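Local atomic coordinates of fimbrial structural subunit (PDB entry 3QDH), a protein that builds the fimbrial shaft of Actinomyces naeslundii as its structural subunit and probably mediates adhesion to streptococci and host cells during oral biofilm development. Residues T58-S63 against S104-G109; Q45-L50 against T82-F87. All coordinates share one frame; numbering follows the deposited sequence.

Contact 1: residues T58-S63 against S104-G109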
loop_
_atom_site.group_PDB
_atom_site.type_symbol
_atom_site.label_atom_id
_atom_site.label_comp_id
_atom_site.label_asym_id
_atom_site.label_seq_id
_atom_site.Cartn_x
_atom_site.Cartn_y
_atom_site.Cartn_z
ATOM N N THR A 58 8.969 -6.288 -0.350
ATOM C CA THR A 58 9.123 -7.580 0.308
ATOM C C THR A 58 7.750 -8.223 0.475
ATOM O O THR A 58 6.741 -7.723 -0.061
ATOM C CB THR A 58 9.877 -7.440 1.688
ATOM O OG1 THR A 58 10.343 -8.725 2.132
ATOM C CG2 THR A 58 8.991 -6.788 2.757
ATOM N N ALA A 59 7.717 -9.342 1.191
ATOM C CA ALA A 59 6.482 -10.004 1.545
ATOM C C ALA A 59 6.538 -10.449 3.003
ATOM O O ALA A 59 7.601 -10.839 3.492
ATOM C CB ALA A 59 6.229 -11.197 0.620
ATOM N N THR A 60 5.397 -10.362 3.683
ATOM C CA THR A 60 5.249 -10.813 5.073
ATOM C C THR A 60 3.982 -11.656 5.225
ATOM O O THR A 60 3.222 -11.821 4.266
ATOM C CB THR A 60 5.133 -9.623 6.058
ATOM O OG1 THR A 60 3.946 -8.871 5.761
ATOM C CG2 THR A 60 6.351 -8.713 5.976
ATOM N N GLU A 61 3.751 -12.169 6.435
ATOM C CA GLU A 61 2.525 -12.913 6.775
ATOM C C GLU A 61 2.226 -14.078 5.821
ATOM O O GLU A 61 1.084 -14.266 5.389
ATOM C CB GLU A 61 1.299 -11.983 6.850
ATOM C CG GLU A 61 1.415 -10.809 7.808
ATOM C CD GLU A 61 0.072 -10.118 8.057
ATOM O OE1 GLU A 61 -0.989 -10.739 7.834
ATOM O OE2 GLU A 61 0.074 -8.949 8.482
ATOM N N VAL A 62 3.248 -14.856 5.491
ATOM C CA VAL A 62 3.065 -16.018 4.626
ATOM C C VAL A 62 2.229 -17.016 5.405
ATOM O O VAL A 62 2.518 -17.278 6.575
ATOM C CB VAL A 62 4.409 -16.648 4.229
ATOM C CG1 VAL A 62 4.186 -17.835 3.278
ATOM C CG2 VAL A 62 5.307 -15.601 3.565
ATOM N N SER A 63 1.179 -17.539 4.770
ATOM C CA SER A 63 0.216 -18.379 5.471
ATOM C C SER A 63 -0.342 -19.512 4.627
ATOM O O SER A 63 -0.445 -19.410 3.408
ATOM C CB SER A 63 -0.951 -17.529 5.991
ATOM O OG SER A 63 -0.461 -16.396 6.695
ATOM N N SER A 104 -1.278 -17.913 0.996
ATOM C CA SER A 104 -1.258 -16.452 0.911
ATOM C C SER A 104 0.013 -15.785 1.430
ATOM O O SER A 104 0.812 -16.389 2.147
ATOM C CB SER A 104 -2.498 -15.860 1.612
ATOM O OG SER A 104 -2.489 -16.155 2.995
ATOM N N ALA A 105 0.196 -14.528 1.031
ATOM C CA ALA A 105 1.209 -13.666 1.598
ATOM C C ALA A 105 0.772 -12.223 1.401
ATOM O O ALA A 105 -0.126 -11.944 0.608
ATOM C CB ALA A 105 2.560 -13.912 0.945
ATOM N N VAL A 106 1.403 -11.313 2.130
ATOM C CA VAL A 106 1.118 -9.890 1.976
ATOM C C VAL A 106 2.350 -9.245 1.354
ATOM O O VAL A 106 3.396 -9.146 2.001
ATOM C CB VAL A 106 0.779 -9.229 3.337
ATOM C CG1 VAL A 106 0.575 -7.719 3.178
ATOM C CG2 VAL A 106 -0.467 -9.867 3.962
ATOM N N PHE A 107 2.240 -8.831 0.094
ATOM C CA PHE A 107 3.330 -8.120 -0.564
ATOM C C PHE A 107 3.239 -6.652 -0.194
ATOM O O PHE A 107 2.142 -6.137 0.038
ATOM C CB PHE A 107 3.279 -8.327 -2.080
ATOM C CG PHE A 107 3.541 -9.749 -2.492
ATOM C CD1 PHE A 107 4.814 -10.150 -2.867
ATOM C CD2 PHE A 107 2.516 -10.701 -2.453
ATOM C CE1 PHE A 107 5.065 -11.473 -3.226
ATOM C CE2 PHE A 107 2.751 -12.020 -2.817
ATOM C CZ PHE A 107 4.029 -12.409 -3.206
ATOM N N GLN A 108 4.384 -5.979 -0.128
ATOM C CA GLN A 108 4.401 -4.614 0.384
ATOM C C GLN A 108 5.594 -3.803 -0.078
ATOM O O GLN A 108 6.629 -4.345 -0.458
ATOM C CB GLN A 108 4.340 -4.625 1.917
ATOM C CG GLN A 108 5.453 -5.424 2.556
ATOM C CD GLN A 108 5.192 -5.689 4.023
ATOM O OE1 GLN A 108 4.217 -6.358 4.391
ATOM N NE2 GLN A 108 6.065 -5.174 4.870
ATOM N N GLY A 109 5.438 -2.488 -0.026
ATOM C CA GLY A 109 6.514 -1.570 -0.361
ATOM C C GLY A 109 6.196 -0.204 0.216
ATOM O O GLY A 109 5.049 0.073 0.572
HETATM O O HOH W 1 -1.385 -13.979 4.429
#

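Contact 2: residues Q45-L50 against T82-F87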
loop_
_atom_site.group_PDB
_atom_site.type_symbol
_atom_site.label_atom_id
_atom_site.label_comp_id
_atom_site.label_asym_id
_atom_site.label_seq_id
_atom_site.Cartn_x
_atom_site.Cartn_y
_atom_site.Cartn_z
ATOM N N GLN A 45 5.212 -21.092 -6.026
ATOM C CA GLN A 45 5.755 -19.774 -5.714
ATOM C C GLN A 45 4.710 -18.692 -5.942
ATOM O O GLN A 45 4.041 -18.694 -6.973
ATOM C CB GLN A 45 6.981 -19.495 -6.601
ATOM C CG GLN A 45 7.686 -18.135 -6.379
ATOM C CD GLN A 45 8.826 -17.928 -7.367
ATOM O OE1 GLN A 45 9.999 -18.203 -7.070
ATOM N NE2 GLN A 45 8.482 -17.473 -8.557
ATOM N N LEU A 46 4.586 -17.766 -4.987
ATOM C CA LEU A 46 3.832 -16.540 -5.210
ATOM C C LEU A 46 4.830 -15.451 -5.631
ATOM O O LEU A 46 5.869 -15.260 -4.989
ATOM C CB LEU A 46 3.064 -16.121 -3.950
ATOM C CG LEU A 46 1.983 -17.085 -3.400
ATOM C CD1 LEU A 46 1.486 -16.589 -2.041
ATOM C CD2 LEU A 46 0.819 -17.278 -4.381
ATOM N N ARG A 47 4.513 -14.757 -6.721
ATOM C CA ARG A 47 5.428 -13.794 -7.324
ATOM C C ARG A 47 4.696 -12.478 -7.535
ATOM O O ARG A 47 3.516 -12.473 -7.869
ATOM C CB ARG A 47 5.931 -14.305 -8.670
ATOM C CG ARG A 47 7.019 -13.437 -9.316
ATOM C CD ARG A 47 7.496 -14.066 -10.611
ATOM N NE ARG A 47 8.321 -15.259 -10.379
ATOM C CZ ARG A 47 8.926 -15.946 -11.347
ATOM N NH1 ARG A 47 8.785 -15.566 -12.623
ATOM N NH2 ARG A 47 9.672 -17.010 -11.050
ATOM N N ASP A 48 5.412 -11.375 -7.349
ATOM C CA ASP A 48 4.834 -10.047 -7.472
ATOM C C ASP A 48 5.948 -9.067 -7.812
ATOM O O ASP A 48 6.884 -8.878 -7.030
ATOM C CB ASP A 48 4.124 -9.643 -6.163
ATOM C CG ASP A 48 3.145 -8.477 -6.342
ATOM O OD1 ASP A 48 3.460 -7.523 -7.078
ATOM O OD2 ASP A 48 2.064 -8.488 -5.711
ATOM N N THR A 49 5.854 -8.450 -8.983
ATOM C CA THR A 49 6.754 -7.349 -9.328
ATOM C C THR A 49 6.028 -6.070 -8.950
ATOM O O THR A 49 5.025 -5.712 -9.563
ATOM C CB THR A 49 7.107 -7.334 -10.820
ATOM O OG1 THR A 49 7.783 -8.544 -11.157
ATOM C CG2 THR A 49 8.017 -6.133 -11.161
ATOM N N LEU A 50 6.531 -5.385 -7.933
ATOM C CA LEU A 50 5.846 -4.199 -7.445
ATOM C C LEU A 50 6.178 -2.967 -8.281
ATOM O O LEU A 50 7.260 -2.859 -8.862
ATOM C CB LEU A 50 6.121 -3.967 -5.960
ATOM C CG LEU A 50 5.305 -4.918 -5.069
ATOM C CD1 LEU A 50 6.052 -6.234 -4.857
ATOM C CD2 LEU A 50 4.984 -4.280 -3.747
ATOM N N THR A 82 10.968 -7.446 -7.978
ATOM C CA THR A 82 10.224 -8.712 -7.974
ATOM C C THR A 82 10.400 -9.475 -6.650
ATOM O O THR A 82 11.507 -9.886 -6.294
ATOM C CB THR A 82 10.599 -9.591 -9.192
ATOM O OG1 THR A 82 10.463 -8.825 -10.394
ATOM C CG2 THR A 82 9.698 -10.827 -9.277
ATOM N N VAL A 83 9.299 -9.634 -5.920
ATOM C CA VAL A 83 9.295 -10.388 -4.666
ATOM C C VAL A 83 8.769 -11.801 -4.927
ATOM O O VAL A 83 7.807 -11.976 -5.663
ATOM C CB VAL A 83 8.441 -9.678 -3.593
ATOM C CG1 VAL A 83 8.524 -10.407 -2.254
ATOM C CG2 VAL A 83 8.897 -8.226 -3.444
ATOM N N THR A 84 9.424 -12.805 -4.343
ATOM C CA THR A 84 8.962 -14.180 -4.453
ATOM C C THR A 84 8.828 -14.823 -3.071
ATOM O O THR A 84 9.624 -14.541 -2.160
ATOM C CB THR A 84 9.880 -15.067 -5.344
ATOM O OG1 THR A 84 11.220 -15.051 -4.845
ATOM C CG2 THR A 84 9.869 -14.618 -6.814
ATOM N N VAL A 85 7.793 -15.648 -2.930
ATOM C CA VAL A 85 7.590 -16.489 -1.753
ATOM C C VAL A 85 7.612 -17.902 -2.311
ATOM O O VAL A 85 6.693 -18.325 -3.019
ATOM C CB VAL A 85 6.231 -16.221 -1.069
ATOM C CG1 VAL A 85 6.032 -17.194 0.138
ATOM C CG2 VAL A 85 6.127 -14.763 -0.650
ATOM N N THR A 86 8.687 -18.617 -2.019
ATOM C CA THR A 86 8.934 -19.892 -2.656
ATOM C C THR A 86 8.883 -20.948 -1.575
ATOM O O THR A 86 9.623 -20.875 -0.590
ATOM C CB THR A 86 10.320 -19.891 -3.362
ATOM O OG1 THR A 86 10.381 -18.798 -4.289
ATOM C CG2 THR A 86 10.543 -21.187 -4.111
ATOM N N PHE A 87 7.985 -21.906 -1.737
ATOM C CA PHE A 87 7.791 -22.910 -0.698
ATOM C C PHE A 87 8.869 -23.986 -0.779
ATOM O O PHE A 87 9.257 -24.391 -1.862
ATOM C CB PHE A 87 6.372 -23.458 -0.751
ATOM C CG PHE A 87 5.358 -22.495 -0.184
ATOM C CD1 PHE A 87 5.026 -22.541 1.171
ATOM C CD2 PHE A 87 4.780 -21.517 -0.993
ATOM C CE1 PHE A 87 4.118 -21.627 1.719
ATOM C CE2 PHE A 87 3.869 -20.594 -0.459
ATOM C CZ PHE A 87 3.536 -20.656 0.909
#

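Contact 1: residues T58-S63 against S104-G109
Thr-60 OG1 donates a hydrogen bond to Gln-108 OE1 at 2.9 Å, diagonally across two antiparallel strands. The hydroxyl sits 41° out of the amide plane, so it meets OE1 obliquely from above. Gln-108 reaches it because CG takes the crowded position between its own backbone N and carbonyl carbon and the chain then runs extended alongside Thr-58, whose methyl CG2 lies 3.8 Å from Gln-108 CG. Thr-60 crosses that chain at about a right angle, and its CG2 rests against the amide.

On the other face of the sheet, Ala-59 CB sits over the Phe-107 ring in a CH-pi contact, 4.2 Å from the centroid and 25° off the normal. Between the two layers of side chains, the backbone pairs Thr-58 with Gln-108 and Thr-60 with Val-106, each by two reciprocal N-H...O=C bonds.

The register then slips by one residue, a beta bulge. Glu-61 takes a left-handed conformation (phi 53°), and Ser-63, rather than Val-62, resumes the paired bonds with Ser-104. Val-62 CA still approaches Ser-104 O at 3.4 Å as a CA-H...O contact. Two O-H donors grip the Glu-61 carbonyl oxygen: Ser-63 OG donates to Glu-61 O at 2.9 Å, and a water donates to Glu-61 O at 2.7 Å. That water also bonds Ser-104 OG, bridging the bulge to the opposite strand.

Farther out, strand 23-31 pairs with the other edge of strand 102-111, through Ala-105 with Val-28 and Phe-107 with Phe-26. The face bearing Ala-59, Val-62 and Phe-107 turns into the core of a beta sandwich, across which strands 39-49, 74-79 and 82-87 cover it with Leu-46, Val-76 and Val-83.

Contact 2: residues Q45-L50 against T82-F87
This antiparallel ladder belongs to one sheet of a beta sandwich, the first of the two domains in this C-terminal part of FimA, consistent with the CnaA (DEv-IgG) fold. Backbone bonds join Leu-46 with Val-85 and Asp-48 with Val-83 in both directions, while Gln-45, Arg-47 and Thr-49 stand opposite threonines at the non-hydrogen-bonded positions.

Arg-47 leaves the strand with CG anti to the backbone N (chi1 -174°), laying CG against Thr-82 CG2 at 3.7 Å. A bend at chi3 (-73°) turns the chain alongside Thr-84, and the guanidinium goes on to bond the carbonyl oxygens of Pro-142 and Ala-143. Thr-84 holds OG1 in the crowded position (chi1 57°), which puts its methyl beside the backbone N and 3.5 Å from Gln-45 CD. Gln-45 itself is extended and runs side by side with Thr-86.

The opposite face carries Leu-46, Asp-48, Val-83 and Val-85 into the interior. There Asp-48 OD2 is hydrogen-bonded to Lys-8 NZ with Asn-121 close by, an arrangement consistent with the Lys-Asn isopeptide site of CnaA domains; a carboxyl group buried there, beside Phe-107, may have a raised pKa. The Leu-50 side chain crosses Val-83 obliquely, its CD1 3.7 Å from Val-83 CG2.

At the Thr-49 end, both threonines set OG1 anti to the carbonyl carbon, and Thr-49 OG1 meets Thr-82 OG1 in a 2.8 Å hydrogen bond.

In the fold
Contacts 1 and 2 lie in the two facing sheets of one beta-sandwich domain, with centres 9 Å apart and segments that alternate along the chain. Both are partly buried, contact 2 somewhat more so, each with an inward and an outward face. The inward faces meet: Phe-107 CD1 packs on Asp-48 CB at 3.4 Å, and Val-83 CG1 fits against the backbone at Thr-58 and Ala-59. The layer is mostly apolar, with Asp-48 as the charged group from contact 2. Outward, contact 1 has a bulge with an ordered water, whereas contact 2 keeps an unbroken register and bears threonines beside an arginine tied to Pro-142. Neither supplies a zinc ligand.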